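Long-range contacts in DisA protein (Sorangium cellulosum, PDB 6CCA), which probably transfers methyl groups to carbon as the gem-dimethylating methyltransferase of the disorazol polyketide assembly line: residues P39-G44 and N202-K207; P32-S37 and V404-S409. All coordinates share one frame; numbering follows the deposited sequence.

Contact 1 (P39-G44 and N202-K207); sequences PRIQPG and NELVIK
Leu204 reaches from helix 196-216 into the turn that follows helix 34-41, and a single methyl, CD2, does the touching. Leu204 CD2 lies 3.5 Å from Ile41 O and 3.8 Å from Pro43 CD, so it meets both a main-chain carbonyl oxygen and the CD corner of the proline ring, with the leucine and proline side chains crossing at about a right angle. A looser apolar contact joins Leu204 CD2 to Ile41 CG2 at 4.3 Å. One turn further along the helix, Lys207 lies across the end of helix 34-41. Lys207 CG is anti to the backbone N (chi1 -178°) and packs 4.1 Å from Ile41 CA; a bend at the next torsion (chi2 57°) then swings the chain up beside the carbonyl of Arg40, with Lys207 CE 3.4 Å from Arg40 O. The ammonium group does not bond this oxygen directly. Water 1 stands between them, donating to Arg40 O over 2.7 Å and accepting a weak bond from Lys207 NZ at 3.2 Å, at the solvent-facing side, where Arg40 and Lys207 are exposed. No direct hydrogen bond crosses between the two segments.

Behind this first layer, Gln42, whose CB is directed away from helix 196-216, links the turn to the neighbouring loop: its NE2 donates to Pro43 O in the carbonyl plane, on a lone pair, and also to Gln391 O. On the inner side Ile41 rests on Leu406 and Leu204 on Val404, both of strand 402-409, while His392 touches Pro43 and Leu204. Lys207 is exposed, while Leu204 and Ile41 are buried against the sheet. This is helix-to-turn packing on one face of a central, mostly parallel sheet with an antiparallel strand, consistent with the Rossmann-like fold of class I methyltransferases.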
loop_
_atom_site.group_PDB
_atom_site.type_symbol
_atom_site.label_atom_id
_atom_site.label_comp_id
_atom_site.label_asym_id
_atom_site.label_seq_id
_atom_site.Cartn_x
_atom_site.Cartn_y
_atom_site.Cartn_z
ATOM N N PRO A 39 -19.989 -0.082 -12.527
ATOM C CA PRO A 39 -21.205 0.003 -11.660
ATOM C C PRO A 39 -21.572 -1.252 -10.869
ATOM O O PRO A 39 -22.206 -1.133 -9.873
ATOM C CB PRO A 39 -22.362 0.372 -12.700
ATOM C CG PRO A 39 -21.654 0.861 -13.890
ATOM C CD PRO A 39 -20.297 0.129 -13.953
ATOM N N ARG A 40 -21.193 -2.456 -11.294
ATOM C CA ARG A 40 -21.427 -3.662 -10.555
ATOM C C ARG A 40 -20.435 -3.824 -9.401
ATOM O O ARG A 40 -20.633 -4.674 -8.561
ATOM C CB ARG A 40 -21.304 -4.874 -11.459
ATOM C CG ARG A 40 -22.394 -4.917 -12.537
ATOM C CD ARG A 40 -22.210 -6.021 -13.563
ATOM N NE ARG A 40 -23.339 -6.011 -14.550
ATOM C CZ ARG A 40 -23.264 -5.833 -15.891
ATOM N NH1 ARG A 40 -22.115 -5.665 -16.530
ATOM N NH2 ARG A 40 -24.381 -5.844 -16.635
ATOM N N ILE A 41 -19.373 -3.012 -9.385
ATOM C CA ILE A 41 -18.321 -3.113 -8.330
ATOM C C ILE A 41 -18.433 -1.941 -7.344
ATOM O O ILE A 41 -18.191 -2.113 -6.160
ATOM C CB ILE A 41 -16.931 -3.157 -9.012
ATOM C CG1 ILE A 41 -16.807 -4.373 -9.940
ATOM C CG2 ILE A 41 -15.787 -3.103 -8.002
ATOM C CD1 ILE A 41 -15.675 -4.214 -10.927
ATOM N N GLN A 42 -18.747 -0.767 -7.880
ATOM C CA GLN A 42 -18.873 0.448 -7.078
ATOM C C GLN A 42 -19.708 0.215 -5.843
ATOM O O GLN A 42 -20.875 -0.180 -5.928
ATOM C CB GLN A 42 -19.535 1.535 -7.919
ATOM C CG GLN A 42 -19.822 2.845 -7.231
ATOM C CD GLN A 42 -18.627 3.471 -6.554
ATOM O OE1 GLN A 42 -17.591 3.728 -7.162
ATOM N NE2 GLN A 42 -18.789 3.743 -5.273
ATOM N N PRO A 43 -19.137 0.468 -4.659
ATOM C CA PRO A 43 -19.963 0.312 -3.479
ATOM C C PRO A 43 -21.134 1.331 -3.473
ATOM O O PRO A 43 -20.954 2.487 -3.848
ATOM C CB PRO A 43 -19.009 0.610 -2.325
ATOM C CG PRO A 43 -17.796 1.140 -2.884
ATOM C CD PRO A 43 -17.742 0.764 -4.339
ATOM N N GLY A 44 -22.263 0.895 -2.952
ATOM C CA GLY A 44 -23.389 1.792 -2.746
ATOM C C GLY A 44 -23.263 2.706 -1.527
ATOM O O GLY A 44 -22.324 2.604 -0.727
ATOM N N ASN A 202 -10.298 -5.070 0.665
ATOM C CA ASN A 202 -10.050 -6.480 0.281
ATOM C C ASN A 202 -11.257 -7.042 -0.461
ATOM O O ASN A 202 -11.156 -7.729 -1.509
ATOM C CB ASN A 202 -9.746 -7.335 1.527
ATOM C CG ASN A 202 -8.394 -7.044 2.158
ATOM O OD1 ASN A 202 -7.496 -6.504 1.528
ATOM N ND2 ASN A 202 -8.220 -7.512 3.392
ATOM N N GLU A 203 -12.432 -6.675 0.018
ATOM C CA GLU A 203 -13.667 -7.159 -0.560
ATOM C C GLU A 203 -13.938 -6.535 -1.901
ATOM O O GLU A 203 -14.404 -7.257 -2.783
ATOM C CB GLU A 203 -14.861 -7.014 0.395
ATOM C CG GLU A 203 -14.731 -7.925 1.621
ATOM C CD GLU A 203 -14.793 -9.437 1.325
ATOM O OE1 GLU A 203 -15.340 -9.886 0.293
ATOM O OE2 GLU A 203 -14.218 -10.195 2.130
ATOM N N LEU A 204 -13.554 -5.257 -2.076
ATOM C CA LEU A 204 -13.650 -4.619 -3.381
ATOM C C LEU A 204 -12.736 -5.225 -4.413
ATOM O O LEU A 204 -13.109 -5.360 -5.563
ATOM C CB LEU A 204 -13.397 -3.082 -3.334
ATOM C CG LEU A 204 -14.502 -2.205 -2.816
ATOM C CD1 LEU A 204 -13.985 -0.779 -2.799
ATOM C CD2 LEU A 204 -15.720 -2.364 -3.757
ATOM N N VAL A 205 -11.551 -5.683 -4.022
ATOM C CA VAL A 205 -10.719 -6.386 -4.998
ATOM C C VAL A 205 -11.384 -7.727 -5.454
ATOM O O VAL A 205 -11.445 -8.033 -6.616
ATOM C CB VAL A 205 -9.328 -6.693 -4.437
ATOM C CG1 VAL A 205 -8.553 -7.722 -5.285
ATOM C CG2 VAL A 205 -8.524 -5.432 -4.163
ATOM N N ILE A 206 -11.862 -8.500 -4.498
ATOM C CA ILE A 206 -12.510 -9.780 -4.741
ATOM C C ILE A 206 -13.720 -9.549 -5.648
ATOM O O ILE A 206 -13.912 -10.250 -6.613
ATOM C CB ILE A 206 -12.934 -10.466 -3.442
ATOM C CG1 ILE A 206 -11.698 -11.013 -2.715
ATOM C CG2 ILE A 206 -13.843 -11.693 -3.716
ATOM C CD1 ILE A 206 -11.931 -11.534 -1.305
ATOM N N LYS A 207 -14.524 -8.570 -5.317
ATOM C CA LYS A 207 -15.691 -8.251 -6.133
ATOM C C LYS A 207 -15.286 -7.945 -7.567
ATOM O O LYS A 207 -15.970 -8.361 -8.540
ATOM C CB LYS A 207 -16.413 -7.022 -5.518
ATOM C CG LYS A 207 -17.703 -6.584 -6.245
ATOM C CD LYS A 207 -18.645 -7.722 -6.288
ATOM C CE LYS A 207 -20.100 -7.316 -6.545
ATOM N NZ LYS A 207 -20.808 -8.565 -7.013
HETATM O O HOH W 1 -22.745 -6.350 -8.300
#

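Contact 2 (P32-S37 and V404-S409); sequences PLLERS and VILAES
Leu34 and Glu408 each hold CG anti to the backbone N (chi1 -174° and 175°), which sends both side chains across the gap between helix 34-41 and strand 402-409. The strand runs antiparallel to strand 330-337 in the central sheet of the Rossmann-like methyltransferase fold, and the start of the helix packs over its face. Leu34 divides its methyls along the strand: Leu34 CD1 sits 4.0 Å from Leu406 CB, whereas Leu34 CD2 lies against the backbone, 3.7 Å from Ala407 C. Trp331 of the neighbouring strand adds to this apolar layer.

Glu408, extended beyond CG, brings its carboxylate to the opening turn of the helix. Leu34 N donates to Glu408 OE2 over 3.3 Å, nearly along the C-O axis, and Pro32 CB lies 3.4 Å from the same oxygen. Glu408 OE1 forms salt bridges with Arg385 and Arg386, so the buried carboxylate is gripped at both oxygens, and these charges would probably favour its ionised form. Water 2 completes the site, donating to Glu408 OE2 over 2.6 Å and accepting from Leu33 N at 2.8 Å.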
loop_
_atom_site.group_PDB
_atom_site.type_symbol
_atom_site.label_atom_id
_atom_site.label_comp_id
_atom_site.label_asym_id
_atom_site.label_seq_id
_atom_site.Cartn_x
_atom_site.Cartn_y
_atom_site.Cartn_z
ATOM N N PRO A 32 -13.944 -4.831 -24.805
ATOM C CA PRO A 32 -13.747 -4.075 -23.574
ATOM C C PRO A 32 -14.909 -4.351 -22.649
ATOM O O PRO A 32 -16.082 -4.343 -23.065
ATOM C CB PRO A 32 -13.687 -2.628 -24.035
ATOM C CG PRO A 32 -13.265 -2.690 -25.466
ATOM C CD PRO A 32 -13.829 -3.972 -25.999
ATOM N N LEU A 33 -14.610 -4.669 -21.401
ATOM C CA LEU A 33 -15.680 -4.923 -20.433
ATOM C C LEU A 33 -15.680 -4.077 -19.148
ATOM O O LEU A 33 -16.557 -4.236 -18.307
ATOM C CB LEU A 33 -15.849 -6.391 -20.155
ATOM C CG LEU A 33 -14.685 -7.093 -19.463
ATOM C CD1 LEU A 33 -15.193 -7.997 -18.351
ATOM C CD2 LEU A 33 -13.917 -7.867 -20.527
ATOM N N LEU A 34 -14.689 -3.236 -18.991
ATOM C CA LEU A 34 -14.602 -2.486 -17.764
ATOM C C LEU A 34 -15.710 -1.467 -17.588
ATOM O O LEU A 34 -16.283 -1.346 -16.512
ATOM C CB LEU A 34 -13.248 -1.818 -17.638
ATOM C CG LEU A 34 -12.960 -1.104 -16.300
ATOM C CD1 LEU A 34 -13.208 -2.001 -15.136
ATOM C CD2 LEU A 34 -11.551 -0.531 -16.259
ATOM N N GLU A 35 -16.063 -0.782 -18.646
ATOM C CA GLU A 35 -17.083 0.311 -18.528
ATOM C C GLU A 35 -18.368 -0.229 -17.927
ATOM O O GLU A 35 -18.907 0.349 -16.979
ATOM C CB GLU A 35 -17.322 0.921 -19.932
ATOM C CG GLU A 35 -18.402 1.992 -20.008
ATOM C CD GLU A 35 -18.512 2.644 -21.404
ATOM O OE1 GLU A 35 -17.718 2.364 -22.345
ATOM O OE2 GLU A 35 -19.430 3.472 -21.541
ATOM N N ARG A 36 -18.836 -1.369 -18.396
ATOM C CA ARG A 36 -20.094 -1.878 -17.868
ATOM C C ARG A 36 -19.963 -2.631 -16.560
ATOM O O ARG A 36 -20.956 -2.887 -15.871
ATOM C CB ARG A 36 -20.768 -2.748 -18.905
ATOM C CG ARG A 36 -20.170 -4.128 -19.084
ATOM C CD ARG A 36 -20.792 -4.684 -20.356
ATOM N NE ARG A 36 -19.817 -5.230 -21.283
ATOM C CZ ARG A 36 -19.686 -6.517 -21.558
ATOM N NH1 ARG A 36 -20.429 -7.421 -20.937
ATOM N NH2 ARG A 36 -18.782 -6.899 -22.452
ATOM N N SER A 37 -18.733 -2.989 -16.204
ATOM C CA SER A 37 -18.466 -3.596 -14.918
ATOM C C SER A 37 -18.320 -2.649 -13.710
ATOM O O SER A 37 -18.657 -3.045 -12.630
ATOM C CB SER A 37 -17.170 -4.420 -15.060
ATOM O OG SER A 37 -17.341 -5.499 -15.951
ATOM N N VAL A 404 -9.455 1.374 -4.169
ATOM C CA VAL A 404 -9.252 0.409 -5.252
ATOM C C VAL A 404 -9.432 1.150 -6.600
ATOM O O VAL A 404 -10.378 1.961 -6.791
ATOM C CB VAL A 404 -10.155 -0.771 -5.100
ATOM C CG1 VAL A 404 -10.260 -1.580 -6.385
ATOM C CG2 VAL A 404 -9.680 -1.651 -3.953
ATOM N N ILE A 405 -8.509 0.907 -7.499
ATOM C CA ILE A 405 -8.419 1.570 -8.811
ATOM C C ILE A 405 -8.396 0.514 -9.886
ATOM O O ILE A 405 -7.601 -0.401 -9.815
ATOM C CB ILE A 405 -7.217 2.511 -8.936
ATOM C CG1 ILE A 405 -7.198 3.528 -7.759
ATOM C CG2 ILE A 405 -7.258 3.243 -10.285
ATOM C CD1 ILE A 405 -5.992 3.425 -6.929
ATOM N N LEU A 406 -9.326 0.599 -10.826
ATOM C CA LEU A 406 -9.448 -0.329 -11.967
ATOM C C LEU A 406 -9.048 0.385 -13.252
ATOM O O LEU A 406 -9.336 1.571 -13.418
ATOM C CB LEU A 406 -10.870 -0.855 -12.114
ATOM C CG LEU A 406 -11.529 -1.362 -10.810
ATOM C CD1 LEU A 406 -12.982 -1.697 -11.034
ATOM C CD2 LEU A 406 -10.831 -2.549 -10.294
ATOM N N ALA A 407 -8.348 -0.306 -14.132
ATOM C CA ALA A 407 -7.912 0.303 -15.383
ATOM C C ALA A 407 -7.849 -0.779 -16.487
ATOM O O ALA A 407 -7.508 -1.932 -16.201
ATOM C CB ALA A 407 -6.556 0.867 -15.185
ATOM N N GLU A 408 -8.231 -0.390 -17.701
ATOM C CA GLU A 408 -8.314 -1.309 -18.855
ATOM C C GLU A 408 -7.165 -1.011 -19.792
ATOM O O GLU A 408 -6.912 0.139 -20.229
ATOM C CB GLU A 408 -9.662 -1.099 -19.539
ATOM C CG GLU A 408 -9.900 -1.871 -20.826
ATOM C CD GLU A 408 -11.286 -1.550 -21.361
ATOM O OE1 GLU A 408 -11.321 -0.667 -22.201
ATOM O OE2 GLU A 408 -12.297 -2.200 -20.939
ATOM N N SER A 409 -6.428 -2.038 -20.123
ATOM C CA SER A 409 -5.273 -1.845 -20.963
ATOM C C SER A 409 -5.713 -1.717 -22.417
ATOM O O SER A 409 -6.556 -2.466 -22.859
ATOM C CB SER A 409 -4.345 -3.049 -20.905
ATOM O OG SER A 409 -3.246 -2.791 -21.736
HETATM O O HOH W 2 -12.018 -4.746 -20.345
#

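How the contacts relate
Both contacts use helix 34-41, contact 2 at its start and contact 1 at its end and the turn beyond, with centres about 12 Å apart. Contact 2 is buried and sets the helix against the sheet; contact 1 is only partly buried and sets it against helix 196-216. Their chemistry follows: a buried carboxylate receives a backbone N-H inside, while at the surface the ammonium group of a lysine is linked to a carbonyl by a water, weakly on the lysine side. The apolar sides merge, since Ile41 CD1 of contact 1 lies 3.7 Å from Leu406 CD1 of contact 2. Along the chain, contact 1 is nested within the loop closed by contact 2.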